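Local structure of transcriptional regulator (NtrC family) (Aquifex aeolicus, 3DZD) at residues R2-D7 and L43-I48; A149-P154 and S292-Y297; A153-T158 and D263-S268. The protein probably activates sigma54-dependent transcription as an NtrC-family response regulator, using an AAA+ ATPase domain. One frame throughout, in Å; residues are numbered along the deposited sequence.

Contact 1 of 3, residues R2-D7 and L43-I48; sequences RVLVVD and LFFPVI
In the CheY-like receiver domain, strand 2-6 lies between strands 26-30 and 47-51 of a five-stranded parallel sheet of order 2-1-3-4-5, and this contact is where it meets the start of strand 47-51. Between the two backbones there is one hydrogen bond, Leu4 N to Val47 O at 3.1 Å, with the donor nearly along the C=O axis. It is flanked by two CA-H...O contacts, from Val3 CA to Val47 O and from Ile48 CA to Leu4 O. Strand 2-6 continues the pairing further on, as Leu4 and Val6 bond to Val49.

Branched aliphatic residues suit a buried sheet whose two faces are covered by helices. Val3 and Val47 share the face under helices 10-22 and 105-119, their CG1 atoms 4.3 Å apart; Leu4 and Ile48 lie on the other, where helix 33-42 covers Leu4.

The polar end is at Arg2. Its chain runs extended from CG to NE and crosses Leu43 at about a right angle, with NE 3.4 Å from Leu43 CD2, while NH2 forms a salt bridge to Glu261 of the second subunit.

Aromatic packing completes the contact. Phe45, its CG anti to the carbonyl carbon (chi1 -61°), takes Leu4 CB almost squarely over the ring centre, 3.5 Å from the centroid in a CH-pi contact, and Leu43 CG 4.3 Å above the opposite face, offset toward the rim.

Contact 2 of 3, residues A149-P154 and S292-Y297; sequences AKSKAP and SVFQIY
An ST turn shapes the loop between helix 136-149 and strand 155-158, just where the loop meets the entry to strand 294-297. Ser151 holds OG anti to its backbone N (chi1 -176°), so that the oxygen accepts from Ala153 N at 3.1 Å in a nearly straight bond. The same OG lies in the plane of the Phe294 ring, at its edge, 3.8 Å from CE2. An alanine here would remove the OG that accepts from Ala153 N and meets the ring edge, and would probably leave the turn, and with it Ala153, less firmly placed.

In the AAA+ domain strand 294-297 is an outermost strand of the parallel sheet, with 155-158 as its neighbour, and the pairing begins here: Phe294 N donates to Pro154 O at 3.2 Å, nearly along the C=O axis. Proline, which has no N-H to give, suits a place where the bond to strand 294-297 uses its carbonyl.

A small methyl suits position 153, between two larger neighbours: Ala153 CB touches Val293 CG1 at 3.6 Å and Phe294 CE2 at 3.7 Å. Phe294 also packs on Ile148 of helix 136-149. Beside it, Pro154 CD meets Val293 CG2 at 4.0 Å, the two side chains crossing obliquely.

Contact 3 of 3, residues A153-T158 and D263-S268; sequences APVLIT and DIRVIS
Two strands of the P-loop NTPase core pair here: strand 155-158, which leads into the nucleotide-binding P-loop, and strand 265-270, in the position of the sensor 1 strand of AAA+ proteins. They run parallel, with Val155 opposite Ile267 and Leu156 opposite Ser268. Val155 N donates to Val266 O at 3.2 Å, Ser268 N returns to Val155 O at 2.8 Å in an almost straight bond (173°), and Ile157 N reaches Ser268 O at 2.7 Å.

On one face stand Val155, Ile157 and Ile267, with Ile157 CD1 lying 3.8 Å from Ile267 CG2. Branched chains suit this buried layer: Ile157 and Ile267 pack against helix 165-176, while Val155 meets Phe294 and Ile296 of the next strand. Ile157 touches that helix at Lys165, the lysine of the P-loop, and its side chain is about 7 Å from the bound ADP. The other face carries Leu156, whose CD1 leans over Ser268 CB. A serine suits this place, Ser268 OG being hydrogen-bonded to a water at 2.6 Å; the same water donates to Val155 O at 2.9 Å. Val155 O is thus gripped by both an N-H and a water.

At the strand entrance Arg265 turns back at chi2 (-85°), and its guanidinium crosses Val155 obliquely, NH2 being the atom nearest CG2. Its NE donates to Ala153 O at 2.8 Å, with the donor 39° out of the carbonyl plane, and NH2 adds a weak bond to the same oxygen. Ile148 O and Ala149 O, near the C-terminal end of helix 136-149, accept from NH2 and NH1.

The buried cation is thus bonded to three backbone carbonyls, and one arginine ties the helix, the loop after it and strand 265-270 together; the C-terminal end of helix 136-149, with its partial negative charge, would be expected to stabilise the cation.

From the N terminus, contact 1 comes first: strand 2-6 meets residues 43-48 after strand 26-30 and two helices, closing a loop wholly within the receiver domain. Contacts 2 and 3 follow in series with it, in the ATPase domain and on the opposite side of the chain's centre, their nearest atoms about 29 to 30 Å away. The two start from the same stretch, sharing Ala153 and Pro154; contact 3 closes at 263-268 and contact 2 later, at 292-297. Strand 155-158 thus sits between strands 265-270 and 294-297, and contact 2 ties an outermost strand of the sheet, 294-297, to the loop leaving helix 136-149.

Contact 1 of 3, residues R2-D7 and L43-I48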
# COMPACT_ATOMS: atom_id res chain seq x y z
N ARG A 2 16.55 17.38 5.52
CA ARG A 2 16.88 18.33 6.57
C ARG A 2 16.85 17.73 7.97
O ARG A 2 16.10 16.80 8.24
CB ARG A 2 15.95 19.54 6.52
CG ARG A 2 16.17 20.42 5.31
CD ARG A 2 15.60 21.80 5.56
NE ARG A 2 15.68 22.66 4.38
CZ ARG A 2 16.81 23.12 3.87
NH1 ARG A 2 17.98 22.79 4.40
NH2 ARG A 2 16.78 23.91 2.80
N VAL A 3 17.69 18.26 8.86
CA VAL A 3 17.72 17.83 10.25
C VAL A 3 17.96 19.02 11.15
O VAL A 3 18.97 19.71 11.01
CB VAL A 3 18.84 16.79 10.51
CG1 VAL A 3 18.87 16.37 11.98
CG2 VAL A 3 18.65 15.57 9.61
N LEU A 4 17.04 19.29 12.07
CA LEU A 4 17.22 20.39 13.01
C LEU A 4 17.81 19.87 14.30
O LEU A 4 17.25 18.96 14.91
CB LEU A 4 15.90 21.12 13.29
CG LEU A 4 15.94 22.19 14.40
CD1 LEU A 4 16.78 23.40 13.99
CD2 LEU A 4 14.54 22.62 14.79
N VAL A 5 18.94 20.45 14.70
CA VAL A 5 19.61 20.06 15.94
C VAL A 5 19.45 21.15 16.99
O VAL A 5 19.97 22.26 16.82
CB VAL A 5 21.12 19.81 15.71
CG1 VAL A 5 21.77 19.37 17.02
CG2 VAL A 5 21.32 18.74 14.65
N VAL A 6 18.72 20.83 18.05
CA VAL A 6 18.45 21.76 19.14
C VAL A 6 19.26 21.39 20.39
O VAL A 6 19.00 20.35 21.01
CB VAL A 6 16.96 21.77 19.52
CG1 VAL A 6 16.68 22.88 20.50
CG2 VAL A 6 16.11 21.93 18.27
N ASP A 7 20.22 22.24 20.76
CA ASP A 7 21.07 21.96 21.92
C ASP A 7 21.82 23.19 22.42
O ASP A 7 22.14 24.09 21.65
CB ASP A 7 22.06 20.83 21.60
CG ASP A 7 22.64 20.17 22.87
OD1 ASP A 7 22.39 18.97 23.09
OD2 ASP A 7 23.33 20.85 23.64
N LEU A 43 10.07 26.37 8.57
CA LEU A 43 10.49 25.34 7.63
C LEU A 43 10.29 23.94 8.22
O LEU A 43 10.39 23.74 9.43
CB LEU A 43 11.95 25.58 7.24
CG LEU A 43 12.81 24.43 6.71
CD1 LEU A 43 12.29 23.92 5.36
CD2 LEU A 43 14.26 24.89 6.59
N PHE A 44 9.98 22.98 7.36
CA PHE A 44 9.71 21.63 7.83
C PHE A 44 10.97 20.76 7.90
O PHE A 44 11.64 20.53 6.89
CB PHE A 44 8.66 20.94 6.97
CG PHE A 44 8.42 19.51 7.37
CD1 PHE A 44 7.71 19.22 8.52
CD2 PHE A 44 8.93 18.47 6.61
CE1 PHE A 44 7.50 17.92 8.90
CE2 PHE A 44 8.72 17.16 6.99
CZ PHE A 44 8.00 16.88 8.14
N PHE A 45 11.28 20.27 9.10
CA PHE A 45 12.35 19.30 9.29
C PHE A 45 11.74 17.93 9.54
O PHE A 45 11.03 17.75 10.52
CB PHE A 45 13.22 19.67 10.49
CG PHE A 45 13.89 21.01 10.36
CD1 PHE A 45 15.09 21.13 9.67
CD2 PHE A 45 13.34 22.13 10.95
CE1 PHE A 45 15.72 22.36 9.57
CE2 PHE A 45 13.96 23.36 10.85
CZ PHE A 45 15.15 23.48 10.15
N PRO A 46 12.00 16.97 8.64
CA PRO A 46 11.54 15.59 8.84
C PRO A 46 12.03 15.04 10.18
O PRO A 46 11.31 14.33 10.86
CB PRO A 46 12.21 14.83 7.69
CG PRO A 46 12.49 15.85 6.66
CD PRO A 46 12.75 17.14 7.38
N VAL A 47 13.27 15.38 10.53
CA VAL A 47 13.87 14.87 11.76
C VAL A 47 14.38 16.01 12.65
O VAL A 47 15.08 16.90 12.19
CB VAL A 47 15.03 13.91 11.47
CG1 VAL A 47 15.76 13.54 12.75
CG2 VAL A 47 14.53 12.67 10.72
N ILE A 48 14.02 15.96 13.92
CA ILE A 48 14.48 16.94 14.88
C ILE A 48 15.18 16.23 16.01
O ILE A 48 14.66 15.25 16.54
CB ILE A 48 13.32 17.75 15.45
CG1 ILE A 48 12.65 18.56 14.34
CG2 ILE A 48 13.81 18.65 16.56
CD1 ILE A 48 11.33 19.18 14.74

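Contact 2 of 3, residues A149-P154 and S292-Y297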
# COMPACT_ATOMS: atom_id res chain seq x y z
N ALA A 149 -17.58 -7.15 13.37
CA ALA A 149 -16.21 -6.85 12.96
C ALA A 149 -15.14 -6.90 14.04
O ALA A 149 -13.99 -7.21 13.75
CB ALA A 149 -16.15 -5.51 12.26
N LYS A 150 -15.50 -6.58 15.28
CA LYS A 150 -14.48 -6.47 16.31
C LYS A 150 -14.14 -7.83 16.92
O LYS A 150 -13.30 -7.93 17.80
CB LYS A 150 -14.87 -5.44 17.37
CG LYS A 150 -14.72 -4.00 16.89
CD LYS A 150 -14.54 -3.02 18.04
CE LYS A 150 -14.14 -1.64 17.54
NZ LYS A 150 -12.83 -1.64 16.83
N SER A 151 -14.78 -8.87 16.41
CA SER A 151 -14.45 -10.23 16.80
C SER A 151 -13.31 -10.76 15.94
O SER A 151 -12.93 -10.13 14.95
CB SER A 151 -15.67 -11.13 16.66
OG SER A 151 -15.37 -12.43 17.13
N LYS A 152 -12.76 -11.91 16.31
CA LYS A 152 -11.80 -12.56 15.44
C LYS A 152 -12.39 -13.82 14.82
O LYS A 152 -11.74 -14.49 14.01
CB LYS A 152 -10.50 -12.89 16.18
CG LYS A 152 -9.32 -13.05 15.23
CD LYS A 152 -8.32 -14.08 15.73
CE LYS A 152 -7.12 -14.17 14.80
NZ LYS A 152 -6.21 -15.30 15.15
N ALA A 153 -13.62 -14.14 15.19
CA ALA A 153 -14.33 -15.29 14.61
C ALA A 153 -14.53 -15.10 13.11
O ALA A 153 -14.77 -13.98 12.65
CB ALA A 153 -15.67 -15.48 15.31
N PRO A 154 -14.40 -16.18 12.33
CA PRO A 154 -14.51 -16.02 10.88
C PRO A 154 -15.93 -15.71 10.42
O PRO A 154 -16.90 -16.01 11.11
CB PRO A 154 -14.04 -17.38 10.34
CG PRO A 154 -13.28 -18.00 11.49
CD PRO A 154 -14.01 -17.54 12.70
N SER A 292 -17.75 -20.25 9.43
CA SER A 292 -19.06 -19.62 9.45
C SER A 292 -19.64 -19.39 10.85
O SER A 292 -20.85 -19.43 11.03
CB SER A 292 -20.04 -20.44 8.62
OG SER A 292 -20.19 -21.73 9.17
N VAL A 293 -18.77 -19.15 11.82
CA VAL A 293 -19.17 -18.75 13.17
C VAL A 293 -20.13 -17.56 13.11
O VAL A 293 -21.09 -17.49 13.88
CB VAL A 293 -17.94 -18.41 14.03
CG1 VAL A 293 -18.37 -17.90 15.39
CG2 VAL A 293 -17.05 -19.63 14.18
N PHE A 294 -19.85 -16.61 12.22
CA PHE A 294 -20.81 -15.58 11.83
C PHE A 294 -21.13 -15.69 10.35
O PHE A 294 -20.29 -16.09 9.55
CB PHE A 294 -20.26 -14.17 12.06
CG PHE A 294 -20.06 -13.84 13.50
CD1 PHE A 294 -21.12 -13.88 14.39
CD2 PHE A 294 -18.80 -13.46 13.96
CE1 PHE A 294 -20.93 -13.57 15.72
CE2 PHE A 294 -18.60 -13.15 15.29
CZ PHE A 294 -19.66 -13.20 16.18
N GLN A 295 -22.35 -15.32 9.97
CA GLN A 295 -22.71 -15.34 8.56
C GLN A 295 -23.42 -14.06 8.17
O GLN A 295 -24.00 -13.38 9.01
CB GLN A 295 -23.62 -16.53 8.24
CG GLN A 295 -22.98 -17.87 8.50
CD GLN A 295 -23.76 -18.98 7.84
OE1 GLN A 295 -24.19 -19.93 8.50
NE2 GLN A 295 -23.95 -18.87 6.52
N ILE A 296 -23.35 -13.74 6.88
CA ILE A 296 -24.08 -12.63 6.33
C ILE A 296 -24.56 -13.08 4.97
O ILE A 296 -23.80 -13.69 4.21
CB ILE A 296 -23.19 -11.39 6.12
CG1 ILE A 296 -22.61 -10.91 7.45
CG2 ILE A 296 -23.96 -10.27 5.42
CD1 ILE A 296 -21.49 -9.90 7.30
N TYR A 297 -25.82 -12.79 4.67
CA TYR A 297 -26.40 -13.08 3.38
C TYR A 297 -26.65 -11.78 2.61
O TYR A 297 -27.37 -10.92 3.10
CB TYR A 297 -27.72 -13.84 3.55
CG TYR A 297 -28.44 -14.06 2.24
CD1 TYR A 297 -28.00 -15.01 1.34
CD2 TYR A 297 -29.55 -13.30 1.91
CE1 TYR A 297 -28.65 -15.21 0.15
CE2 TYR A 297 -30.21 -13.49 0.72
CZ TYR A 297 -29.76 -14.44 -0.16
OH TYR A 297 -30.40 -14.64 -1.36

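Contact 3 of 3, residues A153-T158 and D263-S268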
# COMPACT_ATOMS: atom_id res chain seq x y z
N ALA A 153 -13.62 -14.14 15.19
CA ALA A 153 -14.33 -15.29 14.61
C ALA A 153 -14.53 -15.10 13.11
O ALA A 153 -14.77 -13.98 12.65
CB ALA A 153 -15.67 -15.48 15.31
N PRO A 154 -14.40 -16.18 12.33
CA PRO A 154 -14.51 -16.02 10.88
C PRO A 154 -15.93 -15.71 10.42
O PRO A 154 -16.90 -16.01 11.11
CB PRO A 154 -14.04 -17.38 10.34
CG PRO A 154 -13.28 -18.00 11.49
CD PRO A 154 -14.01 -17.54 12.70
N VAL A 155 -16.04 -15.08 9.25
CA VAL A 155 -17.33 -14.71 8.70
C VAL A 155 -17.48 -15.32 7.32
O VAL A 155 -16.57 -15.23 6.51
CB VAL A 155 -17.47 -13.18 8.59
CG1 VAL A 155 -18.82 -12.80 8.02
CG2 VAL A 155 -17.28 -12.54 9.95
N LEU A 156 -18.62 -15.94 7.07
CA LEU A 156 -18.94 -16.46 5.75
C LEU A 156 -19.99 -15.56 5.12
O LEU A 156 -21.07 -15.37 5.68
CB LEU A 156 -19.47 -17.90 5.85
CG LEU A 156 -19.96 -18.51 4.53
CD1 LEU A 156 -18.79 -18.78 3.59
CD2 LEU A 156 -20.77 -19.78 4.75
N ILE A 157 -19.68 -15.01 3.96
CA ILE A 157 -20.60 -14.16 3.23
C ILE A 157 -21.20 -14.93 2.05
O ILE A 157 -20.49 -15.28 1.12
CB ILE A 157 -19.89 -12.90 2.70
CG1 ILE A 157 -19.17 -12.18 3.84
CG2 ILE A 157 -20.88 -11.98 2.01
CD1 ILE A 157 -18.31 -11.03 3.39
N THR A 158 -22.50 -15.20 2.10
CA THR A 158 -23.19 -15.89 1.01
C THR A 158 -23.94 -14.90 0.12
O THR A 158 -24.49 -13.90 0.57
CB THR A 158 -24.20 -16.96 1.53
OG1 THR A 158 -23.52 -17.89 2.37
CG2 THR A 158 -24.84 -17.72 0.36
N ASP A 263 -1.54 -14.73 12.42
CA ASP A 263 -2.64 -14.20 13.18
C ASP A 263 -3.55 -13.51 12.18
O ASP A 263 -3.34 -12.35 11.84
CB ASP A 263 -2.12 -13.23 14.24
CG ASP A 263 -3.22 -12.41 14.87
OD1 ASP A 263 -4.21 -12.98 15.38
OD2 ASP A 263 -3.09 -11.17 14.87
N ILE A 264 -4.54 -14.24 11.68
CA ILE A 264 -5.42 -13.70 10.66
C ILE A 264 -6.87 -13.81 11.07
O ILE A 264 -7.27 -14.76 11.72
CB ILE A 264 -5.25 -14.46 9.34
CG1 ILE A 264 -5.36 -15.96 9.58
CG2 ILE A 264 -3.91 -14.13 8.69
CD1 ILE A 264 -4.68 -16.79 8.52
N ARG A 265 -7.64 -12.81 10.70
CA ARG A 265 -9.09 -12.90 10.75
C ARG A 265 -9.54 -13.36 9.37
O ARG A 265 -9.23 -12.73 8.36
CB ARG A 265 -9.70 -11.55 11.09
CG ARG A 265 -11.05 -11.63 11.75
CD ARG A 265 -12.17 -11.74 10.72
NE ARG A 265 -13.46 -11.85 11.39
CZ ARG A 265 -14.09 -10.82 11.96
NH1 ARG A 265 -13.55 -9.61 11.92
NH2 ARG A 265 -15.25 -11.01 12.57
N VAL A 266 -10.25 -14.48 9.33
CA VAL A 266 -10.64 -15.09 8.07
C VAL A 266 -12.05 -14.69 7.65
O VAL A 266 -13.01 -14.91 8.39
CB VAL A 266 -10.58 -16.61 8.16
CG1 VAL A 266 -11.03 -17.24 6.84
CG2 VAL A 266 -9.16 -17.05 8.51
N ILE A 267 -12.16 -14.11 6.47
CA ILE A 267 -13.46 -13.83 5.89
C ILE A 267 -13.58 -14.59 4.58
O ILE A 267 -12.67 -14.56 3.75
CB ILE A 267 -13.69 -12.32 5.62
CG1 ILE A 267 -13.51 -11.52 6.92
CG2 ILE A 267 -15.07 -12.10 5.02
CD1 ILE A 267 -13.76 -10.03 6.76
N SER A 268 -14.70 -15.29 4.41
CA SER A 268 -14.92 -16.12 3.24
C SER A 268 -16.18 -15.72 2.54
O SER A 268 -17.07 -15.13 3.13
CB SER A 268 -15.04 -17.58 3.66
OG SER A 268 -13.87 -17.99 4.31
O HOH W 1 -14.64 -17.42 6.78